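Local coordinates for cytochrome C (Thioalkalivibrio paradoxus ARh 1, PDB 5N1T), which probably serves as an electron carrier, a small helical c-type cytochrome with a covalently attached heme c whose iron is bound by a histidine and a methionine, at residues E65-F70 and R82-Y87; G36-C41 and A93-H98; D61-T66 and Q97-H102. One frame throughout, in Å; residues are numbered along the deposited sequence.

Interaction 1. Residues E65-F70 and R82-Y87; sequences ETMLAF and RQASGY. With HEC (heme c), chain F.
The heme pocket is walled here by helix 60-72 and by the short helix 80-84 with the type I turn Ala-84 to Tyr-87 that follows, and the two meet through Met-67, Phe-70, Ala-84 and Tyr-87. Ala-84 carries the closest approach: its CB lies 3.6 Å from the carbonyl O of Met-67 and 4.2 Å from CB of Phe-70. Met-67 sets out beside its own backbone N (chi1 -74°) and bends twice more, which brings SD to 3.7 Å from the heme methyl CMB and turns CE to CD2 of the Tyr-87 ring at 4.1 Å. The ring's far end reaches a heme substituent, OH lying 3.3 Å from CBB. Phe-70 presents its edge: CE2 is 3.6 Å from the pyrrole carbon C2A, which lies in the plane of the ring. Flanking this apolar core, Thr-66 OG1 approaches methyl CMA at 3.7 Å, and Gln-83 covers methyl CMC while its amide OE1 and NE2 are each hydrogen-bonded to a polar side chain of another protein chain. On the heme side, Met-67 and Phe-70 both touch the axial ligand Met-80; Phe-70 packs on the heme-binding Arg-75, and Met-67 and Tyr-87 lean on Ile-92 of helix 89-101.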
# COMPACT_ATOMS: atom_id res chain seq x y z
N GLU B 65 12.60 -32.61 23.18
CA GLU B 65 13.07 -32.05 24.44
C GLU B 65 13.15 -30.53 24.31
O GLU B 65 12.93 -29.84 25.29
CB GLU B 65 14.39 -32.70 24.90
N THR B 66 13.43 -30.03 23.10
CA THR B 66 13.52 -28.56 22.87
C THR B 66 12.22 -27.88 22.43
O THR B 66 12.00 -26.72 22.76
CB THR B 66 14.73 -28.13 22.01
OG1 THR B 66 14.79 -28.92 20.82
CG2 THR B 66 16.05 -28.29 22.81
N MET B 67 11.35 -28.62 21.74
CA MET B 67 9.97 -28.20 21.54
C MET B 67 9.40 -27.80 22.89
O MET B 67 9.01 -26.64 23.08
CB MET B 67 9.12 -29.34 20.96
CG MET B 67 9.35 -29.65 19.50
SD MET B 67 8.83 -28.28 18.48
CE MET B 67 7.15 -28.79 18.12
N LEU B 68 9.42 -28.75 23.83
CA LEU B 68 8.89 -28.55 25.18
C LEU B 68 9.60 -27.42 25.91
O LEU B 68 8.94 -26.67 26.65
CB LEU B 68 8.94 -29.84 26.01
CG LEU B 68 8.30 -31.10 25.42
CD1 LEU B 68 9.08 -32.32 25.87
CD2 LEU B 68 6.82 -31.25 25.76
N ALA B 69 10.92 -27.30 25.67
CA ALA B 69 11.77 -26.23 26.23
C ALA B 69 11.34 -24.83 25.74
O ALA B 69 11.34 -23.85 26.52
CB ALA B 69 13.24 -26.47 25.92
N PHE B 70 10.99 -24.75 24.45
CA PHE B 70 10.51 -23.52 23.84
C PHE B 70 9.11 -23.23 24.37
O PHE B 70 8.81 -22.08 24.75
CB PHE B 70 10.45 -23.66 22.32
CG PHE B 70 11.77 -23.47 21.61
CD1 PHE B 70 12.60 -22.39 21.90
CD2 PHE B 70 12.16 -24.35 20.59
CE1 PHE B 70 13.80 -22.21 21.20
CE2 PHE B 70 13.34 -24.18 19.89
CZ PHE B 70 14.17 -23.11 20.19
N ARG B 82 5.60 -19.58 20.05
CA ARG B 82 4.31 -19.33 19.42
C ARG B 82 3.85 -20.60 18.71
O ARG B 82 2.68 -21.00 18.83
CB ARG B 82 4.33 -18.08 18.52
CG ARG B 82 4.11 -16.80 19.32
CD ARG B 82 4.18 -15.56 18.49
NE ARG B 82 5.56 -15.15 18.24
CZ ARG B 82 5.92 -14.30 17.27
NH1 ARG B 82 5.01 -13.79 16.44
NH2 ARG B 82 7.19 -13.97 17.10
N GLN B 83 4.79 -21.25 18.03
CA GLN B 83 4.53 -22.47 17.29
C GLN B 83 4.39 -23.67 18.23
O GLN B 83 3.33 -24.32 18.25
CB GLN B 83 5.63 -22.69 16.24
CG GLN B 83 5.52 -21.85 14.97
CD GLN B 83 4.27 -22.19 14.19
OE1 GLN B 83 4.09 -23.34 13.79
NE2 GLN B 83 3.38 -21.20 14.00
N ALA B 84 5.44 -23.95 19.01
CA ALA B 84 5.50 -25.05 19.98
C ALA B 84 4.27 -25.20 20.93
O ALA B 84 3.78 -26.33 21.13
CB ALA B 84 6.80 -24.99 20.78
N SER B 85 3.80 -24.07 21.47
CA SER B 85 2.61 -23.99 22.32
C SER B 85 1.33 -24.43 21.60
O SER B 85 0.33 -24.81 22.23
CB SER B 85 2.44 -22.54 22.82
OG SER B 85 3.47 -22.16 23.74
N GLY B 86 1.35 -24.40 20.28
CA GLY B 86 0.22 -24.82 19.48
C GLY B 86 -0.02 -26.31 19.49
O GLY B 86 -1.09 -26.78 19.06
N TYR B 87 0.97 -27.06 19.97
CA TYR B 87 0.89 -28.52 20.06
C TYR B 87 0.82 -29.07 21.47
O TYR B 87 1.39 -28.51 22.41
CB TYR B 87 2.08 -29.13 19.36
CG TYR B 87 2.24 -28.66 17.97
CD1 TYR B 87 1.41 -29.14 16.94
CD2 TYR B 87 3.20 -27.70 17.66
CE1 TYR B 87 1.55 -28.70 15.64
CE2 TYR B 87 3.34 -27.26 16.37
CZ TYR B 87 2.53 -27.76 15.37
OH TYR B 87 2.71 -27.31 14.07
FE HEC F . 11.28 -24.32 14.37
CHA HEC F . 14.18 -23.34 16.03
CHB HEC F . 11.73 -27.49 15.48
CHC HEC F . 8.08 -25.16 13.24
CHD HEC F . 11.06 -21.30 12.90
NA HEC F . 12.71 -25.24 15.57
C1A HEC F . 13.82 -24.75 16.13
C2A HEC F . 14.66 -25.72 16.89
C3A HEC F . 13.91 -26.96 16.73
C4A HEC F . 12.75 -26.53 15.91
CMA HEC F . 14.17 -28.34 17.25
CAA HEC F . 15.96 -25.46 17.61
CBA HEC F . 16.99 -25.73 16.52
CGA HEC F . 18.45 -25.67 16.96
O1A HEC F . 18.78 -25.13 18.03
O2A HEC F . 19.32 -26.17 16.20
NB HEC F . 10.09 -26.04 14.37
C1B HEC F . 10.45 -27.24 14.86
C2B HEC F . 9.48 -28.34 14.75
C3B HEC F . 8.35 -27.66 14.11
C4B HEC F . 8.83 -26.24 13.90
CMB HEC F . 9.55 -29.77 15.20
CAB HEC F . 7.11 -28.44 13.84
CBB HEC F . 5.86 -27.98 13.22
NC HEC F . 9.79 -23.39 13.23
C1C HEC F . 8.59 -23.85 12.82
C2C HEC F . 7.79 -22.89 11.99
C3C HEC F . 8.72 -21.73 11.93
C4C HEC F . 9.89 -22.16 12.70
CMC HEC F . 6.43 -23.11 11.41
CAC HEC F . 8.68 -20.40 11.25
CBC HEC F . 7.53 -19.83 10.50
ND HEC F . 12.42 -22.61 14.46
C1D HEC F . 12.17 -21.46 13.85
C2D HEC F . 13.15 -20.38 14.14
C3D HEC F . 14.09 -21.02 15.07
C4D HEC F . 13.52 -22.37 15.19
CMD HEC F . 13.21 -18.99 13.59
CAD HEC F . 15.29 -20.46 15.76
CBD HEC F . 14.77 -20.24 17.18
CGD HEC F . 13.99 -18.97 17.40
O1D HEC F . 14.56 -17.86 17.28
O2D HEC F . 12.78 -19.06 17.73

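Interaction 2. Residues G36-C41 and A93-H98; sequences GNCYGC and ASIAQH. With HEC (heme c), chain F.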
# COMPACT_ATOMS: atom_id res chain seq x y z
N GLY B 36 4.69 -31.77 8.69
CA GLY B 36 4.81 -31.06 7.40
C GLY B 36 5.02 -29.54 7.47
O GLY B 36 5.82 -28.96 6.69
N ASN B 37 4.33 -28.93 8.44
CA ASN B 37 4.36 -27.50 8.64
C ASN B 37 5.72 -27.00 9.10
O ASN B 37 6.12 -25.87 8.78
CB ASN B 37 3.21 -27.09 9.57
CG ASN B 37 1.86 -27.09 8.86
OD1 ASN B 37 1.65 -26.35 7.90
ND2 ASN B 37 0.93 -27.91 9.33
N CYS B 38 6.46 -27.84 9.80
CA CYS B 38 7.82 -27.50 10.23
C CYS B 38 8.72 -27.26 9.05
O CYS B 38 9.63 -26.44 9.12
CB CYS B 38 8.42 -28.61 11.09
SG CYS B 38 7.30 -29.16 12.38
N TYR B 39 8.47 -27.97 7.95
CA TYR B 39 9.30 -27.81 6.77
C TYR B 39 9.05 -26.45 6.13
O TYR B 39 9.93 -25.93 5.46
CB TYR B 39 9.15 -28.97 5.77
CG TYR B 39 9.30 -30.38 6.38
CD1 TYR B 39 10.34 -30.69 7.26
CD2 TYR B 39 8.38 -31.41 6.05
CE1 TYR B 39 10.46 -31.96 7.81
CE2 TYR B 39 8.50 -32.69 6.59
CZ TYR B 39 9.55 -32.96 7.47
OH TYR B 39 9.69 -34.23 8.03
N GLY B 40 7.86 -25.90 6.36
CA GLY B 40 7.48 -24.56 5.91
C GLY B 40 8.53 -23.51 6.23
O GLY B 40 8.89 -22.74 5.35
N CYS B 41 9.02 -23.50 7.47
CA CYS B 41 10.17 -22.63 7.85
C CYS B 41 11.51 -23.33 7.81
O CYS B 41 12.52 -22.68 7.51
CB CYS B 41 10.06 -22.08 9.26
SG CYS B 41 8.74 -20.92 9.66
N ALA B 93 5.61 -35.45 20.46
CA ALA B 93 6.27 -36.75 20.31
C ALA B 93 6.11 -37.28 18.88
O ALA B 93 7.10 -37.69 18.28
CB ALA B 93 5.75 -37.76 21.33
N SER B 94 4.89 -37.24 18.33
CA SER B 94 4.66 -37.63 16.92
C SER B 94 5.56 -36.84 15.96
O SER B 94 6.21 -37.41 15.10
CB SER B 94 3.20 -37.46 16.51
OG SER B 94 2.42 -38.60 16.75
N ILE B 95 5.58 -35.52 16.14
CA ILE B 95 6.35 -34.61 15.28
C ILE B 95 7.83 -34.98 15.37
O ILE B 95 8.53 -35.10 14.34
CB ILE B 95 6.12 -33.13 15.69
CG1 ILE B 95 4.74 -32.68 15.25
CG2 ILE B 95 7.14 -32.17 15.09
CD1 ILE B 95 4.17 -31.65 16.20
N ALA B 96 8.28 -35.16 16.62
CA ALA B 96 9.67 -35.47 16.92
C ALA B 96 10.09 -36.74 16.14
O ALA B 96 10.98 -36.68 15.28
CB ALA B 96 9.85 -35.62 18.43
N GLN B 97 9.39 -37.85 16.40
CA GLN B 97 9.58 -39.12 15.72
C GLN B 97 9.66 -38.96 14.20
O GLN B 97 10.71 -39.21 13.60
CB GLN B 97 8.42 -40.07 16.09
CG GLN B 97 8.69 -41.54 15.81
CD GLN B 97 7.42 -42.33 15.55
OE1 GLN B 97 7.29 -42.98 14.51
NE2 GLN B 97 6.48 -42.28 16.48
N HIS B 98 8.56 -38.51 13.61
CA HIS B 98 8.42 -38.36 12.17
C HIS B 98 9.55 -37.57 11.47
O HIS B 98 10.02 -37.98 10.39
CB HIS B 98 7.04 -37.79 11.83
CG HIS B 98 6.70 -37.84 10.38
ND1 HIS B 98 5.83 -38.76 9.85
CD2 HIS B 98 7.12 -37.06 9.34
CE1 HIS B 98 5.73 -38.55 8.54
NE2 HIS B 98 6.51 -37.53 8.21
FE HEC F . 11.28 -24.32 14.37
CHA HEC F . 14.18 -23.34 16.03
CHB HEC F . 11.73 -27.49 15.48
CHC HEC F . 8.08 -25.16 13.24
CHD HEC F . 11.06 -21.30 12.90
NA HEC F . 12.71 -25.24 15.57
C1A HEC F . 13.82 -24.75 16.13
C2A HEC F . 14.66 -25.72 16.89
C3A HEC F . 13.91 -26.96 16.73
C4A HEC F . 12.75 -26.53 15.91
CMA HEC F . 14.17 -28.34 17.25
CAA HEC F . 15.96 -25.46 17.61
CBA HEC F . 16.99 -25.73 16.52
CGA HEC F . 18.45 -25.67 16.96
O1A HEC F . 18.78 -25.13 18.03
O2A HEC F . 19.32 -26.17 16.20
NB HEC F . 10.09 -26.04 14.37
C1B HEC F . 10.45 -27.24 14.86
C2B HEC F . 9.48 -28.34 14.75
C3B HEC F . 8.35 -27.66 14.11
C4B HEC F . 8.83 -26.24 13.90
CMB HEC F . 9.55 -29.77 15.20
CAB HEC F . 7.11 -28.44 13.84
CBB HEC F . 5.86 -27.98 13.22
NC HEC F . 9.79 -23.39 13.23
C1C HEC F . 8.59 -23.85 12.82
C2C HEC F . 7.79 -22.89 11.99
C3C HEC F . 8.72 -21.73 11.93
C4C HEC F . 9.89 -22.16 12.70
CMC HEC F . 6.43 -23.11 11.41
CAC HEC F . 8.68 -20.40 11.25
CBC HEC F . 7.53 -19.83 10.50
ND HEC F . 12.42 -22.61 14.46
C1D HEC F . 12.17 -21.46 13.85
C2D HEC F . 13.15 -20.38 14.14
C3D HEC F . 14.09 -21.02 15.07
C4D HEC F . 13.52 -22.37 15.19
CMD HEC F . 13.21 -18.99 13.59
CAD HEC F . 15.29 -20.46 15.76
CBD HEC F . 14.77 -20.24 17.18
CGD HEC F . 13.99 -18.97 17.40
O1D HEC F . 14.56 -17.86 17.28
O2D HEC F . 12.78 -19.06 17.73
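Cys-38 and Ile-95 meet at the rim of the heme, where the helix that carries the porphyrin approaches the C-terminal helix. Cys-38 can be followed outward. Its CB comes 3.2 Å from the pyrrole carbon C3B; SG, beside the backbone N (chi1 -48°), is bound covalently to CAB of the heme, and SG also lies 4.1 Å from CG2 of Ile-95. The same CG2 branch of Ile-95, trans to its backbone N across the CA-CB bond, also reaches the heme methyl CMB at 3.4 Å, so one methyl packs against both the linking sulfur and the porphyrin rim. One helical turn further along, Cys-41 SG makes the second covalent link, to CAC. With His-42, an axial ligand of the iron, these cysteines form the CXXCH signature of c-type cytochromes, here Cys-Tyr-Gly-Cys-His. Tyr-39, between the cysteines, sends its hydroxyl across to the other helix: OH lies 4.0 Å from CD2 of His-98, near the plane of the imidazole and at its edge. The two side chains cross at about a right angle, and no hydrogen bond joins the segments, so the contact rests on packing and on the shared heme. Helix 89-101 thus lies against helix 29-42, where Ile-95 also touches Leu-34 and His-98 touches Ala-32 and Ala-35, while Ala-96 packs on Ile-63 and Ala-64 of helix 60-72.

Interaction 3. Residues D61-T66 and Q97-H102; sequences DQIAET and QHIAQH. With HEC (heme c), chain F.
The carbonyl O of Gln-62, one residue before the Ile-63 that makes the contact, is gripped twice by Thr-66: by its hydroxyl OG1 at 2.8 Å and by its backbone N at 3.1 Å, the two donors arriving from opposite faces of the carbonyl plane. The hydroxyl bond is bent, with a C=O...OG1 angle of 142° and the donor tilted 31° out of that plane. It is possible because OG1 sits between the backbone N and the carbonyl carbon of Thr-66 (chi1 50°), turned back toward the preceding helical turn. Across the helices the contact is apolar. Ile-63 extends CG1 and CD1 toward helix 89-101, where CD1 lands 3.8 Å from CG2 of Ile-99; the two isoleucines cross at about a right angle, and the backbone N of Ala-100 lies 4.4 Å from Ile-63 CD1. This is part of the packing of helix 60-72 on the C-terminal helix in the cytochrome c fold, beside the porphyrin edge that carries methyl CMB. Each isoleucine spends its other branch on that methyl: CG2 of Ile-63 comes to 3.7 Å from CMB, and CD1 of Ile-99 to 3.8 Å. At the chain end the imidazoles of His-98 and His-102 stack, with NE2 of His-98 lying 3.4 Å above the His-102 plane, over its centre. Leu-58 and Leu-55 from the preceding loop pack on Ile-63 and Ile-99 respectively.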
# COMPACT_ATOMS: atom_id res chain seq x y z
N ASP B 61 14.49 -37.34 20.31
CA ASP B 61 14.68 -36.91 21.67
C ASP B 61 15.06 -35.44 21.73
O ASP B 61 14.44 -34.69 22.51
CB ASP B 61 15.71 -37.82 22.37
CG ASP B 61 15.06 -39.07 22.96
OD1 ASP B 61 14.26 -39.76 22.28
OD2 ASP B 61 15.36 -39.36 24.13
N GLN B 62 16.03 -35.04 20.90
CA GLN B 62 16.45 -33.62 20.81
C GLN B 62 15.30 -32.71 20.41
O GLN B 62 15.05 -31.68 21.07
CB GLN B 62 17.59 -33.44 19.82
CG GLN B 62 18.87 -34.15 20.22
CD GLN B 62 19.83 -34.25 19.08
OE1 GLN B 62 19.56 -34.91 18.07
NE2 GLN B 62 20.96 -33.58 19.21
N ILE B 63 14.58 -33.11 19.36
CA ILE B 63 13.46 -32.33 18.88
C ILE B 63 12.44 -32.19 19.99
O ILE B 63 12.14 -31.08 20.40
CB ILE B 63 12.84 -32.85 17.58
CG1 ILE B 63 13.86 -32.74 16.42
CG2 ILE B 63 11.55 -32.07 17.30
CD1 ILE B 63 13.50 -33.48 15.12
N ALA B 64 11.96 -33.31 20.52
CA ALA B 64 10.90 -33.25 21.54
C ALA B 64 11.37 -32.39 22.72
O ALA B 64 10.64 -31.53 23.17
CB ALA B 64 10.48 -34.66 22.00
N GLU B 65 12.60 -32.61 23.18
CA GLU B 65 13.07 -32.05 24.44
C GLU B 65 13.15 -30.53 24.31
O GLU B 65 12.93 -29.84 25.29
CB GLU B 65 14.39 -32.70 24.90
N THR B 66 13.43 -30.03 23.10
CA THR B 66 13.52 -28.56 22.87
C THR B 66 12.22 -27.88 22.43
O THR B 66 12.00 -26.72 22.76
CB THR B 66 14.73 -28.13 22.01
OG1 THR B 66 14.79 -28.92 20.82
CG2 THR B 66 16.05 -28.29 22.81
N GLN B 97 9.39 -37.85 16.40
CA GLN B 97 9.58 -39.12 15.72
C GLN B 97 9.66 -38.96 14.20
O GLN B 97 10.71 -39.21 13.60
CB GLN B 97 8.42 -40.07 16.09
CG GLN B 97 8.69 -41.54 15.81
CD GLN B 97 7.42 -42.33 15.55
OE1 GLN B 97 7.29 -42.98 14.51
NE2 GLN B 97 6.48 -42.28 16.48
N HIS B 98 8.56 -38.51 13.61
CA HIS B 98 8.42 -38.36 12.17
C HIS B 98 9.55 -37.57 11.47
O HIS B 98 10.02 -37.98 10.39
CB HIS B 98 7.04 -37.79 11.83
CG HIS B 98 6.70 -37.84 10.38
ND1 HIS B 98 5.83 -38.76 9.85
CD2 HIS B 98 7.12 -37.06 9.34
CE1 HIS B 98 5.73 -38.55 8.54
NE2 HIS B 98 6.51 -37.53 8.21
N ILE B 99 10.02 -36.47 12.07
CA ILE B 99 11.11 -35.71 11.44
C ILE B 99 12.43 -36.50 11.44
O ILE B 99 13.07 -36.62 10.39
CB ILE B 99 11.23 -34.26 11.97
CG1 ILE B 99 10.04 -33.44 11.47
CG2 ILE B 99 12.51 -33.59 11.50
CD1 ILE B 99 9.69 -32.27 12.37
N ALA B 100 12.81 -37.06 12.59
CA ALA B 100 14.02 -37.88 12.72
C ALA B 100 14.00 -39.19 11.88
O ALA B 100 15.02 -39.53 11.25
CB ALA B 100 14.28 -38.19 14.19
N GLN B 101 12.86 -39.90 11.88
CA GLN B 101 12.65 -41.11 11.09
C GLN B 101 12.86 -40.82 9.59
O GLN B 101 13.52 -41.59 8.90
CB GLN B 101 11.25 -41.73 11.39
CG GLN B 101 10.91 -43.07 10.74
N HIS B 102 12.34 -39.68 9.12
CA HIS B 102 12.34 -39.27 7.69
C HIS B 102 13.61 -38.53 7.27
O HIS B 102 14.39 -38.03 8.10
CB HIS B 102 11.08 -38.43 7.37
CG HIS B 102 9.82 -39.24 7.20
ND1 HIS B 102 9.34 -40.10 8.17
CD2 HIS B 102 8.94 -39.31 6.17
CE1 HIS B 102 8.23 -40.68 7.74
NE2 HIS B 102 7.96 -40.21 6.53
OXT HIS B 102 13.88 -38.41 6.07
FE HEC F . 11.28 -24.32 14.37
CHA HEC F . 14.18 -23.34 16.03
CHB HEC F . 11.73 -27.49 15.48
CHC HEC F . 8.08 -25.16 13.24
CHD HEC F . 11.06 -21.30 12.90
NA HEC F . 12.71 -25.24 15.57
C1A HEC F . 13.82 -24.75 16.13
C2A HEC F . 14.66 -25.72 16.89
C3A HEC F . 13.91 -26.96 16.73
C4A HEC F . 12.75 -26.53 15.91
CMA HEC F . 14.17 -28.34 17.25
CAA HEC F . 15.96 -25.46 17.61
CBA HEC F . 16.99 -25.73 16.52
CGA HEC F . 18.45 -25.67 16.96
O1A HEC F . 18.78 -25.13 18.03
O2A HEC F . 19.32 -26.17 16.20
NB HEC F . 10.09 -26.04 14.37
C1B HEC F . 10.45 -27.24 14.86
C2B HEC F . 9.48 -28.34 14.75
C3B HEC F . 8.35 -27.66 14.11
C4B HEC F . 8.83 -26.24 13.90
CMB HEC F . 9.55 -29.77 15.20
CAB HEC F . 7.11 -28.44 13.84
CBB HEC F . 5.86 -27.98 13.22
NC HEC F . 9.79 -23.39 13.23
C1C HEC F . 8.59 -23.85 12.82
C2C HEC F . 7.79 -22.89 11.99
C3C HEC F . 8.72 -21.73 11.93
C4C HEC F . 9.89 -22.16 12.70
CMC HEC F . 6.43 -23.11 11.41
CAC HEC F . 8.68 -20.40 11.25
CBC HEC F . 7.53 -19.83 10.50
ND HEC F . 12.42 -22.61 14.46
C1D HEC F . 12.17 -21.46 13.85
C2D HEC F . 13.15 -20.38 14.14
C3D HEC F . 14.09 -21.02 15.07
C4D HEC F . 13.52 -22.37 15.19
CMD HEC F . 13.21 -18.99 13.59
CAD HEC F . 15.29 -20.46 15.76
CBD HEC F . 14.77 -20.24 17.18
CGD HEC F . 13.99 -18.97 17.40
O1D HEC F . 14.56 -17.86 17.28
O2D HEC F . 12.78 -19.06 17.73

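How the interactions relate
Along the chain come helix 29-42, helix 60-72, helix 80-84 and helix 89-101, all of them gathered round one heme c. Interaction 2 joins the first to the last, and interaction 1, lying between them in sequence, joins the middle two. Interaction 3 ties helix 60-72 to helix 89-101, so it shares a helix with each of the others. Its centre lies 8 Å from that of interaction 2, which it touches through Ala-64 and Ala-96, and 12 Å from that of interaction 1. Tyr-87 and Ile-95 bridge interactions 1 and 2. All three touch the heme, interaction 1 on the methionine side and interaction 3 at an edge, consistent with a cytochrome that holds its heme for electron transfer.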